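Local coordinates for protein metallophosphoesterase (Clostridium thermocellum, PDB 4J6O) that acts as the manganese-binding 2',3'-phosphatase component of the bacterial Pnkp-Hen1 RNA repair system, probably removing phosphate from the ends of broken RNA, at residues A156-E161 / R171-Y176; Y192-D197 / N218-I223. One frame throughout, in Å; residues are numbered along the deposited sequence. Where two conformers were deposited one is given.

Contact 1: residues A156-E161 / R171-Y176; sequences AGMKEE and REFALY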
loop_
_atom_site.group_PDB
_atom_site.type_symbol
_atom_site.label_atom_id
_atom_site.label_comp_id
_atom_site.label_asym_id
_atom_site.label_seq_id
_atom_site.Cartn_x
_atom_site.Cartn_y
_atom_site.Cartn_z
ATOM N N ALA A 156 -4.434 5.316 -3.790
ATOM C CA ALA A 156 -4.476 6.067 -5.048
ATOM C C ALA A 156 -4.435 7.557 -4.854
ATOM O O ALA A 156 -4.487 8.308 -5.826
ATOM C CB ALA A 156 -5.718 5.651 -5.892
ATOM N N GLY A 157 -4.323 8.024 -3.621
ATOM C CA GLY A 157 -4.420 9.456 -3.323
ATOM C C GLY A 157 -5.757 9.827 -2.686
ATOM O O GLY A 157 -6.608 8.971 -2.477
ATOM N N MET A 158 -5.888 11.081 -2.308
ATOM C CA MET A 158 -7.140 11.552 -1.732
ATOM C C MET A 158 -7.233 13.066 -1.979
ATOM O O MET A 158 -6.527 13.868 -1.345
ATOM C CB MET A 158 -7.234 11.203 -0.241
ATOM C CG MET A 158 -8.662 11.387 0.344
ATOM S SD MET A 158 -9.876 10.452 -0.552
ATOM C CE MET A 158 -9.373 8.756 -0.193
ATOM N N LYS A 159 -8.108 13.462 -2.906
ATOM C CA LYS A 159 -8.287 14.883 -3.161
ATOM C C LYS A 159 -8.900 15.585 -1.937
ATOM O O LYS A 159 -9.508 14.927 -1.089
ATOM C CB LYS A 159 -9.133 15.101 -4.418
ATOM C CG LYS A 159 -10.489 14.510 -4.354
ATOM C CD LYS A 159 -11.262 15.024 -5.611
ATOM C CE LYS A 159 -12.537 14.291 -5.888
ATOM N NZ LYS A 159 -13.253 14.907 -7.066
ATOM N N GLU A 160 -8.671 16.902 -1.820
ATOM C CA GLU A 160 -9.003 17.655 -0.608
ATOM C C GLU A 160 -10.420 17.460 -0.080
ATOM O O GLU A 160 -10.614 17.221 1.115
ATOM C CB GLU A 160 -8.747 19.141 -0.827
ATOM C CG GLU A 160 -9.063 19.974 0.400
ATOM C CD GLU A 160 -8.605 21.402 0.268
ATOM O OE1 GLU A 160 -8.093 21.784 -0.813
ATOM O OE2 GLU A 160 -8.746 22.140 1.264
ATOM N N GLU A 161 -11.396 17.563 -0.988
ATOM C CA GLU A 161 -12.820 17.492 -0.670
ATOM C C GLU A 161 -13.205 16.199 0.054
ATOM O O GLU A 161 -14.187 16.169 0.779
ATOM C CB GLU A 161 -13.639 17.641 -1.979
ATOM C CG GLU A 161 -15.153 17.477 -1.864
ATOM C CD GLU A 161 -15.858 17.295 -3.230
ATOM O OE1 GLU A 161 -15.181 17.332 -4.287
ATOM O OE2 GLU A 161 -17.107 17.114 -3.238
ATOM N N ARG A 171 -14.022 5.787 -0.435
ATOM C CA ARG A 171 -13.246 4.569 -0.410
ATOM C C ARG A 171 -12.889 4.140 -1.851
ATOM O O ARG A 171 -11.754 3.733 -2.132
ATOM C CB ARG A 171 -13.977 3.463 0.345
ATOM C CG ARG A 171 -13.280 2.152 0.205
ATOM C CD ARG A 171 -14.062 1.006 0.819
ATOM N NE ARG A 171 -13.151 -0.058 1.261
ATOM C CZ ARG A 171 -13.055 -1.266 0.713
ATOM N NH1 ARG A 171 -13.831 -1.629 -0.328
ATOM N NH2 ARG A 171 -12.176 -2.121 1.231
ATOM N N GLU A 172 -13.816 4.322 -2.788
ATOM C CA GLU A 172 -13.464 3.991 -4.163
ATOM C C GLU A 172 -12.317 4.858 -4.693
ATOM O O GLU A 172 -11.434 4.382 -5.452
ATOM C CB GLU A 172 -14.709 4.142 -5.075
ATOM C CG GLU A 172 -15.826 3.264 -4.657
ATOM C CD GLU A 172 -17.073 3.449 -5.552
ATOM O OE1 GLU A 172 -16.956 4.083 -6.632
ATOM O OE2 GLU A 172 -18.160 2.965 -5.165
ATOM N N PHE A 173 -12.323 6.140 -4.309
ATOM C CA PHE A 173 -11.221 7.032 -4.699
ATOM C C PHE A 173 -9.876 6.514 -4.154
ATOM O O PHE A 173 -8.903 6.429 -4.897
ATOM C CB PHE A 173 -11.471 8.468 -4.225
ATOM C CG PHE A 173 -10.543 9.471 -4.857
ATOM C CD1 PHE A 173 -9.235 9.627 -4.392
ATOM C CD2 PHE A 173 -10.928 10.213 -5.956
ATOM C CE1 PHE A 173 -8.375 10.510 -5.000
ATOM C CE2 PHE A 173 -10.051 11.087 -6.583
ATOM C CZ PHE A 173 -8.773 11.263 -6.090
ATOM N N ALA A 174 -9.901 6.084 -2.902
ATOM C CA ALA A 174 -8.654 5.574 -2.291
ATOM C C ALA A 174 -8.090 4.382 -3.053
ATOM O O ALA A 174 -6.886 4.142 -3.125
ATOM C CB ALA A 174 -8.911 5.172 -0.829
ATOM N N LEU A 175 -8.978 3.556 -3.577
ATOM C CA LEU A 175 -8.549 2.345 -4.216
ATOM C C LEU A 175 -8.125 2.525 -5.666
ATOM O O LEU A 175 -7.185 1.882 -6.125
ATOM C CB LEU A 175 -9.671 1.304 -4.168
ATOM C CG LEU A 175 -10.094 0.801 -2.789
ATOM C CD1 LEU A 175 -11.303 -0.107 -2.883
ATOM C CD2 LEU A 175 -8.948 0.010 -2.158
ATOM N N TYR A 176 -8.856 3.372 -6.400
ATOM C CA TYR A 176 -8.868 3.453 -7.873
ATOM C C TYR A 176 -8.655 4.893 -8.399
ATOM O O TYR A 176 -8.509 5.080 -9.603
ATOM C CB TYR A 176 -10.264 2.972 -8.430
ATOM C CG TYR A 176 -10.748 1.619 -7.934
ATOM C CD1 TYR A 176 -10.041 0.449 -8.231
ATOM C CD2 TYR A 176 -11.886 1.503 -7.167
ATOM C CE1 TYR A 176 -10.474 -0.802 -7.760
ATOM C CE2 TYR A 176 -12.321 0.279 -6.686
ATOM C CZ TYR A 176 -11.618 -0.873 -6.981
ATOM O OH TYR A 176 -12.096 -2.078 -6.478
#
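Phe173 CB sets off from helix 168-176 across the line to the loop 156-161, neither straight at it nor away, and CG, anti to the backbone N (chi1 -167°), then carries the ring onto the loop. CD1 comes first and sits 3.3 Å from Gly157 O; the carbonyl lies at the ring edge, close to the ring plane. CE1, the next atom out, approaches the backbone of Met158, 3.6 Å from its CA. At the tip the ring turns one face to Lys159: CG of that residue lies 4.1 Å from Phe173 CZ, and the extended lysine chain crosses the ring at about a right angle before its NZ goes on to a salt bridge with Glu178.

Ala156-Gly157 closes the His-Ala-Gly run that follows strand 151-154, a sequence which in related calcineurin-like phosphatases supplies a histidine to the metal site. Here its alanine is hydrogen-bonded to the last turn of the helix and its glycine packs against it. Ala156 N donates to Ala174 O across 2.8 Å, meeting the carbonyl from 29° above its plane; the acceptor is one of the carbonyls near the end of the helix. Ala156 CB tucks in alongside, 3.4 Å from Phe173 O. Gly157 then turns through a positive phi of 105°, a conformation in which a CB would run into the carbonyl before it. Its own O is buried with no hydrogen-bonding partner in the model; the edge of the Phe173 ring faces it.

Met158 starts off away from the helix but bends back at chi2 and chi3. SD makes an oblique Met-aromatic contact with Phe173, 4.9 Å from the ring centroid, and the terminal CE ends 3.7 Å from Ala174 CB.

Contact 2: residues Y192-D197 / N218-I223; sequences YDWASD and NNTINI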
loop_
_atom_site.group_PDB
_atom_site.type_symbol
_atom_site.label_atom_id
_atom_site.label_comp_id
_atom_site.label_asym_id
_atom_site.label_seq_id
_atom_site.Cartn_x
_atom_site.Cartn_y
_atom_site.Cartn_z
ATOM N N TYR A 192 -8.397 10.825 -13.844
ATOM C CA TYR A 192 -8.338 12.237 -13.505
ATOM C C TYR A 192 -7.050 12.499 -12.712
ATOM O O TYR A 192 -6.744 11.767 -11.746
ATOM C CB TYR A 192 -9.537 12.582 -12.636
ATOM C CG TYR A 192 -9.469 13.944 -12.011
ATOM C CD1 TYR A 192 -9.132 15.063 -12.751
ATOM C CD2 TYR A 192 -9.725 14.099 -10.649
ATOM C CE1 TYR A 192 -9.061 16.313 -12.144
ATOM C CE2 TYR A 192 -9.679 15.329 -10.046
ATOM C CZ TYR A 192 -9.311 16.419 -10.776
ATOM O OH TYR A 192 -9.259 17.642 -10.156
ATOM N N ASP A 193 -6.299 13.512 -13.156
ATOM C CA ASP A 193 -5.023 13.875 -12.512
ATOM C C ASP A 193 -5.333 14.804 -11.352
ATOM O O ASP A 193 -5.212 16.031 -11.466
ATOM C CB ASP A 193 -4.186 14.630 -13.512
ATOM C CG ASP A 193 -2.840 15.037 -12.955
ATOM O OD1 ASP A 193 -2.584 14.847 -11.734
ATOM O OD2 ASP A 193 -2.074 15.568 -13.753
ATOM N N TRP A 194 -5.767 14.221 -10.248
ATOM C CA TRP A 194 -6.231 14.994 -9.123
ATOM C C TRP A 194 -5.065 15.750 -8.479
ATOM O O TRP A 194 -5.246 16.824 -7.880
ATOM C CB TRP A 194 -6.891 14.042 -8.130
ATOM C CG TRP A 194 -5.888 13.142 -7.434
ATOM C CD1 TRP A 194 -5.453 11.924 -7.861
ATOM C CD2 TRP A 194 -5.150 13.427 -6.224
ATOM N NE1 TRP A 194 -4.516 11.430 -7.009
ATOM C CE2 TRP A 194 -4.308 12.317 -5.986
ATOM C CE3 TRP A 194 -5.122 14.501 -5.337
ATOM C CZ2 TRP A 194 -3.408 12.251 -4.897
ATOM C CZ3 TRP A 194 -4.216 14.439 -4.236
ATOM C CH2 TRP A 194 -3.405 13.314 -4.019
ATOM N N ALA A 195 -3.866 15.177 -8.571
ATOM C CA ALA A 195 -2.746 15.799 -7.853
ATOM C C ALA A 195 -2.396 17.174 -8.448
ATOM O O ALA A 195 -1.997 18.099 -7.734
ATOM C CB ALA A 195 -1.523 14.873 -7.839
ATOM N N SER A 196 -2.571 17.321 -9.755
ATOM C CA SER A 196 -2.344 18.636 -10.361
ATOM C C SER A 196 -3.271 19.723 -9.843
ATOM O O SER A 196 -2.871 20.885 -9.734
ATOM C CB SER A 196 -2.381 18.569 -11.875
ATOM O OG SER A 196 -1.212 17.910 -12.309
ATOM N N ASP A 197 -4.497 19.348 -9.498
ATOM C CA ASP A 197 -5.464 20.326 -9.057
ATOM C C ASP A 197 -5.489 20.450 -7.550
ATOM O O ASP A 197 -6.294 21.204 -7.017
ATOM C CB ASP A 197 -6.861 19.931 -9.531
ATOM C CG ASP A 197 -7.039 20.076 -11.036
ATOM O OD1 ASP A 197 -6.276 20.846 -11.673
ATOM O OD2 ASP A 197 -7.951 19.406 -11.575
ATOM N N ASN A 218 2.624 19.516 -6.161
ATOM C CA ASN A 218 1.979 20.312 -5.129
ATOM C C ASN A 218 2.266 19.597 -3.825
ATOM O O ASN A 218 3.324 19.000 -3.672
ATOM C CB ASN A 218 0.479 20.428 -5.392
ATOM C CG ASN A 218 0.178 21.081 -6.738
ATOM O OD1 ASN A 218 0.703 22.145 -7.056
ATOM N ND2 ASN A 218 -0.652 20.426 -7.541
ATOM N N ASN A 219 1.319 19.601 -2.900
ATOM C CA ASN A 219 1.573 18.984 -1.621
ATOM C C ASN A 219 1.303 17.484 -1.703
ATOM O O ASN A 219 0.586 16.966 -0.857
ATOM C CB ASN A 219 0.655 19.600 -0.564
ATOM C CG ASN A 219 1.249 19.558 0.839
ATOM O OD1 ASN A 219 2.439 19.342 1.021
ATOM N ND2 ASN A 219 0.407 19.793 1.837
ATOM N N THR A 220 1.840 16.789 -2.716
ATOM C CA THR A 220 1.528 15.355 -2.839
ATOM C C THR A 220 2.742 14.639 -3.328
ATOM O O THR A 220 3.535 15.226 -4.044
ATOM C CB THR A 220 0.340 15.015 -3.844
ATOM O OG1 THR A 220 0.764 15.134 -5.206
ATOM C CG2 THR A 220 -0.868 15.947 -3.627
ATOM N N ILE A 221 2.838 13.346 -3.054
ATOM C CA ILE A 221 3.968 12.588 -3.627
ATOM C C ILE A 221 3.579 11.135 -3.826
ATOM O O ILE A 221 3.070 10.483 -2.906
ATOM C CB ILE A 221 5.229 12.688 -2.730
ATOM C CG1 ILE A 221 6.411 11.903 -3.362
ATOM C CG2 ILE A 221 4.989 12.268 -1.279
ATOM C CD1 ILE A 221 7.742 12.193 -2.686
ATOM N N ASN A 222 3.824 10.636 -5.017
ATOM C CA ASN A 222 3.517 9.252 -5.328
ATOM C C ASN A 222 4.828 8.493 -5.138
ATOM O O ASN A 222 5.836 8.794 -5.806
ATOM C CB ASN A 222 3.076 9.178 -6.791
ATOM C CG ASN A 222 2.790 7.741 -7.264
ATOM O OD1 ASN A 222 3.139 6.777 -6.600
ATOM N ND2 ASN A 222 2.172 7.612 -8.452
ATOM N N ILE A 223 4.822 7.550 -4.218
ATOM C CA ILE A 223 6.060 6.805 -3.932
ATOM C C ILE A 223 6.060 5.341 -4.423
ATOM O O ILE A 223 6.878 4.523 -3.989
ATOM C CB ILE A 223 6.386 6.829 -2.413
ATOM C CG1 ILE A 223 5.318 6.121 -1.591
ATOM C CG2 ILE A 223 6.613 8.280 -1.927
ATOM C CD1 ILE A 223 5.792 5.899 -0.103
#
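The chain from Trp194 to Ser196 has helical backbone angles but not the regular bonding of a helix, and it runs past the start of strand 220-222 with a gap of 6.6 Å between Ala195 CA and Thr220 CA. On the strand side, Asn218 has a positive phi of 53° and Asn219 is the centre of an inverse gamma turn, so the chain bends sharply just before it straightens at Thr220.

The polar grip comes from Asn218. Its CG is anti to its carbonyl carbon, and the amide reaches out so that ND2 donates to Ala195 O at 2.7 Å, the acceptor lying in the amide plane and the donor in the plane of the carbonyl. The same nitrogen makes a weak second bond, 3.2 Å to Ser196 O. One NH2 group thus spans two successive carbonyls of the turn. That turn is braced from within by an Asx motif: Asp193 OD1 accepts from Ser196 N while OD2 takes the Ser196 hydroxyl, both from above the carboxylate plane. Tyr192 OH ties down its far end through a 2.6 Å bond to Asp197 OD2.

Deeper in, Thr220 packs through its methyl. CG2 meets the six-membered ring of Trp194 tip to tip, 3.7 Å from CH2, whereas OG1, engaged with Val217 O, touches Ala195 CB at 3.5 Å. The same Ala195 methyl lies over one face of the indole.

Strand 220-222 is hydrogen-bonded to strand 203-206 through Ile221 on one side and to the edge strand 215-216 through Asn222 on the other; the turn lies across this corner of the mixed sheet, with Trp194 against Val204 and its ring edge-to-face with Tyr206.

In the fold
Trp194 joins the two contacts, whose centres lie about 11 Å apart. Its ring packs edge-to-face with Phe173, and its NE1 makes a weak hydrogen bond to Ala156 O, so the turn at 192-197 rests directly on the loop at 156-161. Contact 1 is mostly buried and joins that loop to helix 168-176, largely by aromatic and aliphatic packing plus one backbone bond. Contact 2 is only partly buried, ties an irregular turn to strand 220-222, and leans on a side-chain amide at its solvent-exposed end. Both belong to the region of one mixed sheet: contact 1 lies in the loop and helix that follow its strand 151-154, and contact 2 includes its strand 220-222.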